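Local coordinates for protein beta-fructofuranosidase, insoluble isoenzyme CWINV1 (Arabidopsis thaliana, PDB 2OXB) that hydrolyses sucrose and 1-kestose, and, to a lesser extent, neokestose and levan, as a beta-fructofuranosidase of the plant cell wall, at residues L411-S416 and E421-Y426; A70-N75 and P125-M130; W319-R322 and L327-W330. The protein carries 1 engineered substitution. All blocks are in the same frame, centred on the assembly; numbering follows the deposited sequence.

In the fold
Contacts 2 and 3 both belong to the five-bladed beta-propeller typical of glycoside hydrolase family 32, while contact 1 lies in the C-terminal beta-sandwich. Contact 3 is a hairpin at the edge of a propeller sheet; its nearest atoms come within about 11 Å of those of contact 1, although the centres are 27 Å apart. Contacts 1 and 2 lie on opposite sides of the chain's centre, 49 Å between centres. Contact 2 lies nearest the substrate site, the side chains of Phe72 and Trp78 being about 11 Å apart. The site also holds active-site Asp19 and the engineered Gln199; contacts 1 and 3 are structural packing away from it.

Contact 1 of 3, residues L411-S416 and E421-Y426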
loop_
_atom_site.group_PDB
_atom_site.type_symbol
_atom_site.label_atom_id
_atom_site.label_comp_id
_atom_site.label_asym_id
_atom_site.label_seq_id
_atom_site.Cartn_x
_atom_site.Cartn_y
_atom_site.Cartn_z
ATOM N N LEU A 411 -18.233 -10.677 1.812
ATOM C CA LEU A 411 -18.907 -9.932 0.756
ATOM C C LEU A 411 -18.662 -10.438 -0.649
ATOM O O LEU A 411 -17.663 -11.096 -0.920
ATOM C CB LEU A 411 -18.474 -8.464 0.798
ATOM C CG LEU A 411 -18.887 -7.618 1.998
ATOM C CD1 LEU A 411 -18.179 -6.261 1.950
ATOM C CD2 LEU A 411 -20.407 -7.453 1.973
ATOM N N MET A 412 -19.599 -10.127 -1.536
ATOM C CA MET A 412 -19.469 -10.454 -2.952
ATOM C C MET A 412 -19.707 -9.125 -3.666
ATOM O O MET A 412 -20.815 -8.571 -3.641
ATOM C CB MET A 412 -20.503 -11.483 -3.400
ATOM C CG MET A 412 -20.471 -12.770 -2.611
ATOM S SD MET A 412 -21.144 -14.161 -3.547
ATOM C CE MET A 412 -22.777 -14.225 -2.928
ATOM N N VAL A 413 -18.643 -8.601 -4.262
ATOM C CA VAL A 413 -18.702 -7.328 -4.968
ATOM C C VAL A 413 -18.644 -7.549 -6.458
ATOM O O VAL A 413 -18.273 -8.635 -6.907
ATOM C CB VAL A 413 -17.541 -6.404 -4.565
ATOM C CG1 VAL A 413 -17.623 -6.086 -3.066
ATOM C CG2 VAL A 413 -16.213 -7.074 -4.900
ATOM N N LEU A 414 -18.996 -6.507 -7.212
ATOM C CA LEU A 414 -19.020 -6.567 -8.671
ATOM C C LEU A 414 -19.549 -7.923 -9.083
ATOM O O LEU A 414 -19.113 -8.492 -10.071
ATOM C CB LEU A 414 -17.624 -6.366 -9.281
ATOM C CG LEU A 414 -17.009 -4.967 -9.349
ATOM C CD1 LEU A 414 -16.519 -4.583 -7.973
ATOM C CD2 LEU A 414 -15.860 -4.928 -10.352
ATOM N N ALA A 415 -20.476 -8.454 -8.299
ATOM C CA ALA A 415 -21.056 -9.745 -8.616
ATOM C C ALA A 415 -21.909 -9.597 -9.875
ATOM O O ALA A 415 -22.506 -8.547 -10.124
ATOM C CB ALA A 415 -21.887 -10.246 -7.453
ATOM N N SER A 416 -21.948 -10.652 -10.676
ATOM C CA SER A 416 -22.693 -10.663 -11.933
ATOM C C SER A 416 -24.198 -10.831 -11.675
ATOM O O SER A 416 -24.633 -10.932 -10.527
ATOM C CB SER A 416 -22.162 -11.801 -12.809
ATOM O OG SER A 416 -22.460 -11.602 -14.171
ATOM N N GLU A 421 -19.948 -14.604 -12.424
ATOM C CA GLU A 421 -18.659 -14.011 -12.098
ATOM C C GLU A 421 -18.855 -13.054 -10.928
ATOM O O GLU A 421 -19.660 -12.132 -10.994
ATOM C CB GLU A 421 -18.040 -13.286 -13.311
ATOM C CG GLU A 421 -18.659 -11.962 -13.678
ATOM C CD GLU A 421 -18.143 -11.412 -15.003
ATOM O OE1 GLU A 421 -18.634 -10.354 -15.436
ATOM O OE2 GLU A 421 -17.252 -12.035 -15.615
ATOM N N TYR A 422 -18.135 -13.309 -9.838
ATOM C CA TYR A 422 -18.214 -12.489 -8.630
ATOM C C TYR A 422 -16.895 -12.560 -7.859
ATOM O O TYR A 422 -16.057 -13.441 -8.098
ATOM C CB TYR A 422 -19.357 -12.979 -7.724
ATOM C CG TYR A 422 -19.193 -14.421 -7.320
ATOM C CD1 TYR A 422 -18.485 -14.773 -6.169
ATOM C CD2 TYR A 422 -19.626 -15.446 -8.170
ATOM C CE1 TYR A 422 -18.200 -16.114 -5.888
ATOM C CE2 TYR A 422 -19.346 -16.783 -7.903
ATOM C CZ TYR A 422 -18.628 -17.113 -6.763
ATOM O OH TYR A 422 -18.308 -18.436 -6.539
ATOM N N THR A 423 -16.717 -11.614 -6.940
ATOM C CA THR A 423 -15.524 -11.565 -6.108
ATOM C C THR A 423 -16.007 -11.785 -4.695
ATOM O O THR A 423 -17.063 -11.295 -4.322
ATOM C CB THR A 423 -14.801 -10.224 -6.276
ATOM O OG1 THR A 423 -14.078 -10.242 -7.517
ATOM C CG2 THR A 423 -13.840 -9.981 -5.127
ATOM N N SER A 424 -15.255 -12.535 -3.905
ATOM C CA SER A 424 -15.722 -12.838 -2.567
ATOM C C SER A 424 -14.732 -12.742 -1.428
ATOM O O SER A 424 -13.993 -13.681 -1.154
ATOM C CB SER A 424 -16.335 -14.233 -2.584
ATOM O OG SER A 424 -15.519 -15.105 -3.360
ATOM N N VAL A 425 -14.729 -11.597 -0.759
ATOM C CA VAL A 425 -13.867 -11.400 0.388
ATOM C C VAL A 425 -14.714 -11.843 1.579
ATOM O O VAL A 425 -15.879 -11.451 1.706
ATOM C CB VAL A 425 -13.492 -9.930 0.541
ATOM C CG1 VAL A 425 -12.732 -9.716 1.832
ATOM C CG2 VAL A 425 -12.666 -9.491 -0.662
ATOM N N TYR A 426 -14.144 -12.667 2.447
ATOM C CA TYR A 426 -14.900 -13.150 3.580
ATOM C C TYR A 426 -14.008 -13.546 4.739
ATOM O O TYR A 426 -12.793 -13.350 4.699
ATOM C CB TYR A 426 -15.740 -14.340 3.133
ATOM C CG TYR A 426 -14.923 -15.437 2.499
ATOM C CD1 TYR A 426 -14.096 -16.244 3.271
ATOM C CD2 TYR A 426 -14.960 -15.656 1.126
ATOM C CE1 TYR A 426 -13.327 -17.246 2.698
ATOM C CE2 TYR A 426 -14.187 -16.658 0.533
ATOM C CZ TYR A 426 -13.372 -17.449 1.329
ATOM O OH TYR A 426 -12.604 -18.441 0.762
#
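Met412 and Tyr422 meet near the turn, at the closed end of the beta hairpin of strands 406-415 and 423-431, where the thioether sulfur approaches the phenol ring obliquely in a Met-aromatic contact. Met412 SD lies 4.4 Å from the centroid of the Tyr422 ring and 36° off its normal, and its nearest ring atom is Tyr422 CD1 at 3.8 Å. A bend at chi3 (-98°) turns the methyl group of Met412 aside; the flexible, polarisable side chain suits a ring met at a slant. Beside this pair, Ala415 CB touches Tyr422 CB at 3.7 Å, its single methyl fitting close to the base of the tyrosine.

On the other face of the sheet, Val413 and Thr423 face one another as a beta-branched pair. Val413 CG2 packs against Thr423 CB at 3.7 Å and Thr423 CG2 at 3.8 Å. Thr423 OG1 is turned anti to its own carbonyl carbon (chi1 -77°) and bonds to Ser450 OG, so threonine supplies a methyl for the valine and a hydroxyl for a neighbour.

The backbones run antiparallel. Val413 and Thr423 form a hydrogen-bonded pair, in which the bond from Thr423 N to Val413 O is weak at 3.4 Å; Met412 and Ser424 form a non-hydrogen-bonded pair. Beyond a corner at Leu414, a weak bond from Ser416 N to Glu421 O (2.7 Å) takes over, and Ser416 CB lies 3.6 Å from Glu421 CG. The Glu421 carboxylate is held by Leu503 N and Ala504 N.

The hairpin lies between strands 510-515 and 439-446 in its sheet. Leu411, Val413 and Val425 point to strand 473-480 of the facing sheet, filling the sandwich interior, whereas Met412 lies against Phe512 and Phe514.

Contact 2 of 3, residues A70-N75 and P125-M130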
loop_
_atom_site.group_PDB
_atom_site.type_symbol
_atom_site.label_atom_id
_atom_site.label_comp_id
_atom_site.label_asym_id
_atom_site.label_seq_id
_atom_site.Cartn_x
_atom_site.Cartn_y
_atom_site.Cartn_z
ATOM N N ALA A 70 20.007 15.610 -18.499
ATOM C CA ALA A 70 21.332 15.843 -17.954
ATOM C C ALA A 70 22.026 14.494 -17.845
ATOM O O ALA A 70 21.370 13.455 -17.746
ATOM C CB ALA A 70 21.237 16.499 -16.582
ATOM N N PRO A 71 23.367 14.493 -17.850
ATOM C CA PRO A 71 24.146 13.257 -17.753
ATOM C C PRO A 71 23.612 12.298 -16.682
ATOM O O PRO A 71 23.101 11.222 -16.995
ATOM C CB PRO A 71 25.544 13.767 -17.411
ATOM C CG PRO A 71 25.590 15.100 -18.082
ATOM C CD PRO A 71 24.247 15.675 -17.747
ATOM N N PHE A 72 23.733 12.733 -15.427
ATOM C CA PHE A 72 23.334 11.981 -14.240
ATOM C C PHE A 72 21.985 11.255 -14.229
ATOM O O PHE A 72 21.634 10.609 -13.243
ATOM C CB PHE A 72 23.454 12.888 -13.002
ATOM C CG PHE A 72 22.664 14.176 -13.085
ATOM C CD1 PHE A 72 21.277 14.184 -12.889
ATOM C CD2 PHE A 72 23.311 15.385 -13.318
ATOM C CE1 PHE A 72 20.543 15.384 -12.919
ATOM C CE2 PHE A 72 22.593 16.587 -13.352
ATOM C CZ PHE A 72 21.207 16.588 -13.151
ATOM N N ASP A 73 21.238 11.338 -15.324
ATOM C CA ASP A 73 19.938 10.667 -15.410
ATOM C C ASP A 73 19.485 10.593 -16.857
ATOM O O ASP A 73 18.301 10.424 -17.129
ATOM C CB ASP A 73 18.878 11.438 -14.622
ATOM C CG ASP A 73 18.442 12.696 -15.332
ATOM O OD1 ASP A 73 17.270 13.093 -15.146
ATOM O OD2 ASP A 73 19.281 13.286 -16.063
ATOM N N ILE A 74 20.436 10.731 -17.770
ATOM C CA ILE A 74 20.163 10.726 -19.196
ATOM C C ILE A 74 19.461 9.434 -19.617
ATOM O O ILE A 74 18.831 9.372 -20.670
ATOM C CB ILE A 74 21.514 10.949 -19.980
ATOM C CG1 ILE A 74 21.303 11.882 -21.175
ATOM C CG2 ILE A 74 22.121 9.611 -20.412
ATOM C CD1 ILE A 74 20.545 11.274 -22.310
ATOM N N ASN A 75 19.533 8.404 -18.782
ATOM C CA ASN A 75 18.904 7.139 -19.142
ATOM C C ASN A 75 17.654 6.747 -18.355
ATOM O O ASN A 75 17.088 5.661 -18.553
ATOM C CB ASN A 75 19.949 6.030 -19.097
ATOM C CG ASN A 75 20.783 5.990 -20.354
ATOM O OD1 ASN A 75 20.308 5.551 -21.395
ATOM N ND2 ASN A 75 22.020 6.472 -20.277
ATOM N N PRO A 125 23.980 20.673 -10.466
ATOM C CA PRO A 125 25.021 20.247 -11.413
ATOM C C PRO A 125 26.031 19.342 -10.708
ATOM O O PRO A 125 26.797 18.610 -11.338
ATOM C CB PRO A 125 25.653 21.564 -11.836
ATOM C CG PRO A 125 25.661 22.316 -10.543
ATOM C CD PRO A 125 24.273 22.026 -9.957
ATOM N N LEU A 126 26.024 19.411 -9.386
ATOM C CA LEU A 126 26.917 18.603 -8.597
ATOM C C LEU A 126 26.438 17.162 -8.603
ATOM O O LEU A 126 27.131 16.285 -8.106
ATOM C CB LEU A 126 26.972 19.131 -7.164
ATOM C CG LEU A 126 27.344 20.606 -6.978
ATOM C CD1 LEU A 126 27.441 20.897 -5.483
ATOM C CD2 LEU A 126 28.669 20.926 -7.671
ATOM N N ASN A 127 25.253 16.910 -9.159
ATOM C CA ASN A 127 24.727 15.544 -9.199
ATOM C C ASN A 127 25.581 14.637 -10.090
ATOM O O ASN A 127 26.145 15.088 -11.095
ATOM C CB ASN A 127 23.279 15.523 -9.692
ATOM C CG ASN A 127 22.328 16.222 -8.745
ATOM O OD1 ASN A 127 22.525 16.197 -7.540
ATOM N ND2 ASN A 127 21.285 16.836 -9.287
ATOM N N PRO A 128 25.689 13.341 -9.732
ATOM C CA PRO A 128 25.096 12.654 -8.574
ATOM C C PRO A 128 25.842 12.873 -7.260
ATOM O O PRO A 128 27.063 13.002 -7.258
ATOM C CB PRO A 128 25.151 11.191 -8.994
ATOM C CG PRO A 128 26.473 11.136 -9.699
ATOM C CD PRO A 128 26.384 12.364 -10.594
ATOM N N LEU A 129 25.100 12.895 -6.154
ATOM C CA LEU A 129 25.671 13.077 -4.814
ATOM C C LEU A 129 26.217 11.749 -4.287
ATOM O O LEU A 129 27.134 11.710 -3.454
ATOM C CB LEU A 129 24.607 13.611 -3.839
ATOM C CG LEU A 129 24.328 15.120 -3.760
ATOM C CD1 LEU A 129 24.441 15.747 -5.129
ATOM C CD2 LEU A 129 22.951 15.368 -3.166
ATOM N N MET A 130 25.642 10.660 -4.776
ATOM C CA MET A 130 26.066 9.337 -4.357
ATOM C C MET A 130 26.093 8.407 -5.553
ATOM O O MET A 130 25.155 8.364 -6.339
ATOM C CB MET A 130 25.111 8.811 -3.288
ATOM C CG MET A 130 25.116 9.654 -2.032
ATOM S SD MET A 130 23.658 9.385 -1.029
ATOM C CE MET A 130 22.843 10.980 -1.176
#
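Phe72 and Asn127 join two irregular loops that flank one four-stranded blade of the beta-propeller, the first leading into strand 77-81 and the second leaving strand 121-123. Their contact is a CH-pi interaction: Asn127 CB sits over the centre of one face of the Phe72 ring, 3.7 Å from its centroid and 14° off the ring normal. The amide of Asn127 stands nearly upright to the ring, the two planes being 84° apart, and Asn127 ND2 stands above Phe72 CZ on that same face, 3.9 Å away. An asparagine suits the place because its methylene can cover an aromatic face while its amide turns to the backbone: Asn127 ND2 donates to Ile107 O.

Phe72 reaches its partner with CG lying between its own backbone N and carbonyl carbon (chi1 56°), a turn that also folds the ring back over its own loop. Ala70 CB lies 3.4 Å above the plane of the Phe72 ring on the face opposite Asn127, offset toward the rim, so the flat group is sandwiched between two small aliphatic carbons. Pro128 adds a lesser contact, its CD lying 3.8 Å from Phe72 CB. A cis peptide bond precedes this proline.

Both loops are tied to the blade. Phe72 O accepts a bond from Asn106 ND2 on strand 103-110, and Asp73 forms a salt bridge with Lys123 at the end of strand 121-123. Past Pro128, the residues Leu129 and Met130 both face Gln105 in a classic beta bulge, continuing the second loop along strand 103-110, while the Phe72 side chain touches Tyr94 on strand 93-97.

Contact 3 of 3, residues W319-R322 and L327-W330; sequences WLDR and LIQW
Trp319 lays one face of its indole over Ile328 across a beta hairpin at the edge of a propeller sheet. Ile328 CB stands 4.1 Å from the centroid of the Trp319 six-membered ring, 20° off the normal, a CH-pi contact, and Ile328 CG2 meets Trp319 CZ2 at 3.7 Å. Ile328 O lies over the same face, toward the rim. With CG between its backbone N and carbonyl carbon (chi1 73°), Trp319 swings its broad ring across the partner strand, where the branched isoleucine offers several carbons to cover. Trp330 CB sits at the ring's edge, near its plane, closest to Trp319 CH2. Separately, Lys317 makes a cation-pi contact with the indole. Replacing this tryptophan by alanine is likely to leave the Ile328 side chain without its flat cover and Lys317 without its aromatic partner.

Between the two backbones, Ile328 N donates to Trp319 O at 2.7 Å and 164°. The neighbouring Leu320 and Leu327 form a non-hydrogen-bonded pair whose side chains slant across each other, CD2 to CD2. Near the turn, Asp321 offers its methylene to isoleucine while Asp321 OD1 takes Ser323 N in an Asx turn; Asp321 CB lies 3.4 Å from Ile328 CD1.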
loop_
_atom_site.group_PDB
_atom_site.type_symbol
_atom_site.label_atom_id
_atom_site.label_comp_id
_atom_site.label_asym_id
_atom_site.label_seq_id
_atom_site.Cartn_x
_atom_site.Cartn_y
_atom_site.Cartn_z
ATOM N N TRP A 319 -0.315 3.434 11.507
ATOM C CA TRP A 319 0.148 3.698 12.861
ATOM C C TRP A 319 0.122 2.427 13.684
ATOM O O TRP A 319 -0.697 1.541 13.466
ATOM C CB TRP A 319 -0.722 4.758 13.526
ATOM C CG TRP A 319 -2.086 4.281 13.907
ATOM C CD1 TRP A 319 -2.473 3.802 15.114
ATOM C CD2 TRP A 319 -3.248 4.257 13.072
ATOM N NE1 TRP A 319 -3.808 3.485 15.090
ATOM C CE2 TRP A 319 -4.309 3.756 13.848
ATOM C CE3 TRP A 319 -3.490 4.611 11.744
ATOM C CZ2 TRP A 319 -5.598 3.600 13.344
ATOM C CZ3 TRP A 319 -4.770 4.454 11.239
ATOM C CH2 TRP A 319 -5.811 3.953 12.042
ATOM N N LEU A 320 1.014 2.367 14.654
ATOM C CA LEU A 320 1.151 1.214 15.514
ATOM C C LEU A 320 -0.098 0.802 16.298
ATOM O O LEU A 320 -0.790 1.644 16.864
ATOM C CB LEU A 320 2.305 1.468 16.485
ATOM C CG LEU A 320 3.393 0.400 16.479
ATOM C CD1 LEU A 320 2.712 -0.936 16.624
ATOM C CD2 LEU A 320 4.204 0.454 15.169
ATOM N N ASP A 321 -0.382 -0.497 16.334
ATOM C CA ASP A 321 -1.527 -0.989 17.091
ATOM C C ASP A 321 -1.181 -1.051 18.576
ATOM O O ASP A 321 -0.006 -1.070 18.951
ATOM C CB ASP A 321 -1.951 -2.390 16.632
ATOM C CG ASP A 321 -2.823 -3.105 17.677
ATOM O OD1 ASP A 321 -2.398 -4.148 18.213
ATOM O OD2 ASP A 321 -3.930 -2.609 17.976
ATOM N N ARG A 322 -2.213 -1.098 19.414
ATOM C CA ARG A 322 -2.039 -1.170 20.865
ATOM C C ARG A 322 -1.072 -2.279 21.273
ATOM O O ARG A 322 -0.194 -2.045 22.099
ATOM C CB ARG A 322 -3.397 -1.388 21.552
ATOM C CG ARG A 322 -3.326 -1.649 23.061
ATOM C CD ARG A 322 -2.740 -0.448 23.820
ATOM N NE ARG A 322 -2.464 -0.760 25.227
ATOM C CZ ARG A 322 -2.090 0.136 26.137
ATOM N NH1 ARG A 322 -1.945 1.411 25.790
ATOM N NH2 ARG A 322 -1.863 -0.239 27.391
ATOM N N LEU A 327 1.114 -2.798 12.293
ATOM C CA LEU A 327 0.650 -1.483 11.863
ATOM C C LEU A 327 -0.833 -1.489 11.507
ATOM O O LEU A 327 -1.346 -2.447 10.919
ATOM C CB LEU A 327 1.468 -0.974 10.661
ATOM C CG LEU A 327 2.907 -0.496 10.907
ATOM C CD1 LEU A 327 3.462 0.141 9.648
ATOM C CD2 LEU A 327 2.931 0.521 12.047
ATOM N N ILE A 328 -1.527 -0.422 11.880
ATOM C CA ILE A 328 -2.934 -0.341 11.566
ATOM C C ILE A 328 -3.131 0.663 10.472
ATOM O O ILE A 328 -2.711 1.814 10.574
ATOM C CB ILE A 328 -3.783 0.070 12.756
ATOM C CG1 ILE A 328 -3.538 -0.900 13.908
ATOM C CG2 ILE A 328 -5.259 0.057 12.344
ATOM C CD1 ILE A 328 -4.394 -0.634 15.113
ATOM N N GLN A 329 -3.775 0.207 9.414
ATOM C CA GLN A 329 -4.037 1.054 8.276
ATOM C C GLN A 329 -5.526 1.239 8.057
ATOM O O GLN A 329 -6.311 0.305 8.246
ATOM C CB GLN A 329 -3.499 0.429 7.016
ATOM C CG GLN A 329 -2.086 0.007 7.023
ATOM C CD GLN A 329 -1.815 -0.770 5.775
ATOM O OE1 GLN A 329 -2.017 -0.264 4.664
ATOM N NE2 GLN A 329 -1.379 -2.017 5.934
ATOM N N TRP A 330 -5.885 2.440 7.608
ATOM C CA TRP A 330 -7.272 2.802 7.305
ATOM C C TRP A 330 -7.351 4.029 6.390
ATOM O O TRP A 330 -6.884 5.110 6.751
ATOM C CB TRP A 330 -8.023 3.058 8.602
ATOM C CG TRP A 330 -9.459 3.480 8.448
ATOM C CD1 TRP A 330 -9.951 4.771 8.375
ATOM C CD2 TRP A 330 -10.599 2.622 8.485
ATOM N NE1 TRP A 330 -11.319 4.751 8.388
ATOM C CE2 TRP A 330 -11.746 3.450 8.459
ATOM C CE3 TRP A 330 -10.768 1.229 8.552
ATOM C CZ2 TRP A 330 -13.041 2.930 8.491
ATOM C CZ3 TRP A 330 -12.060 0.711 8.585
ATOM C CH2 TRP A 330 -13.176 1.561 8.560
#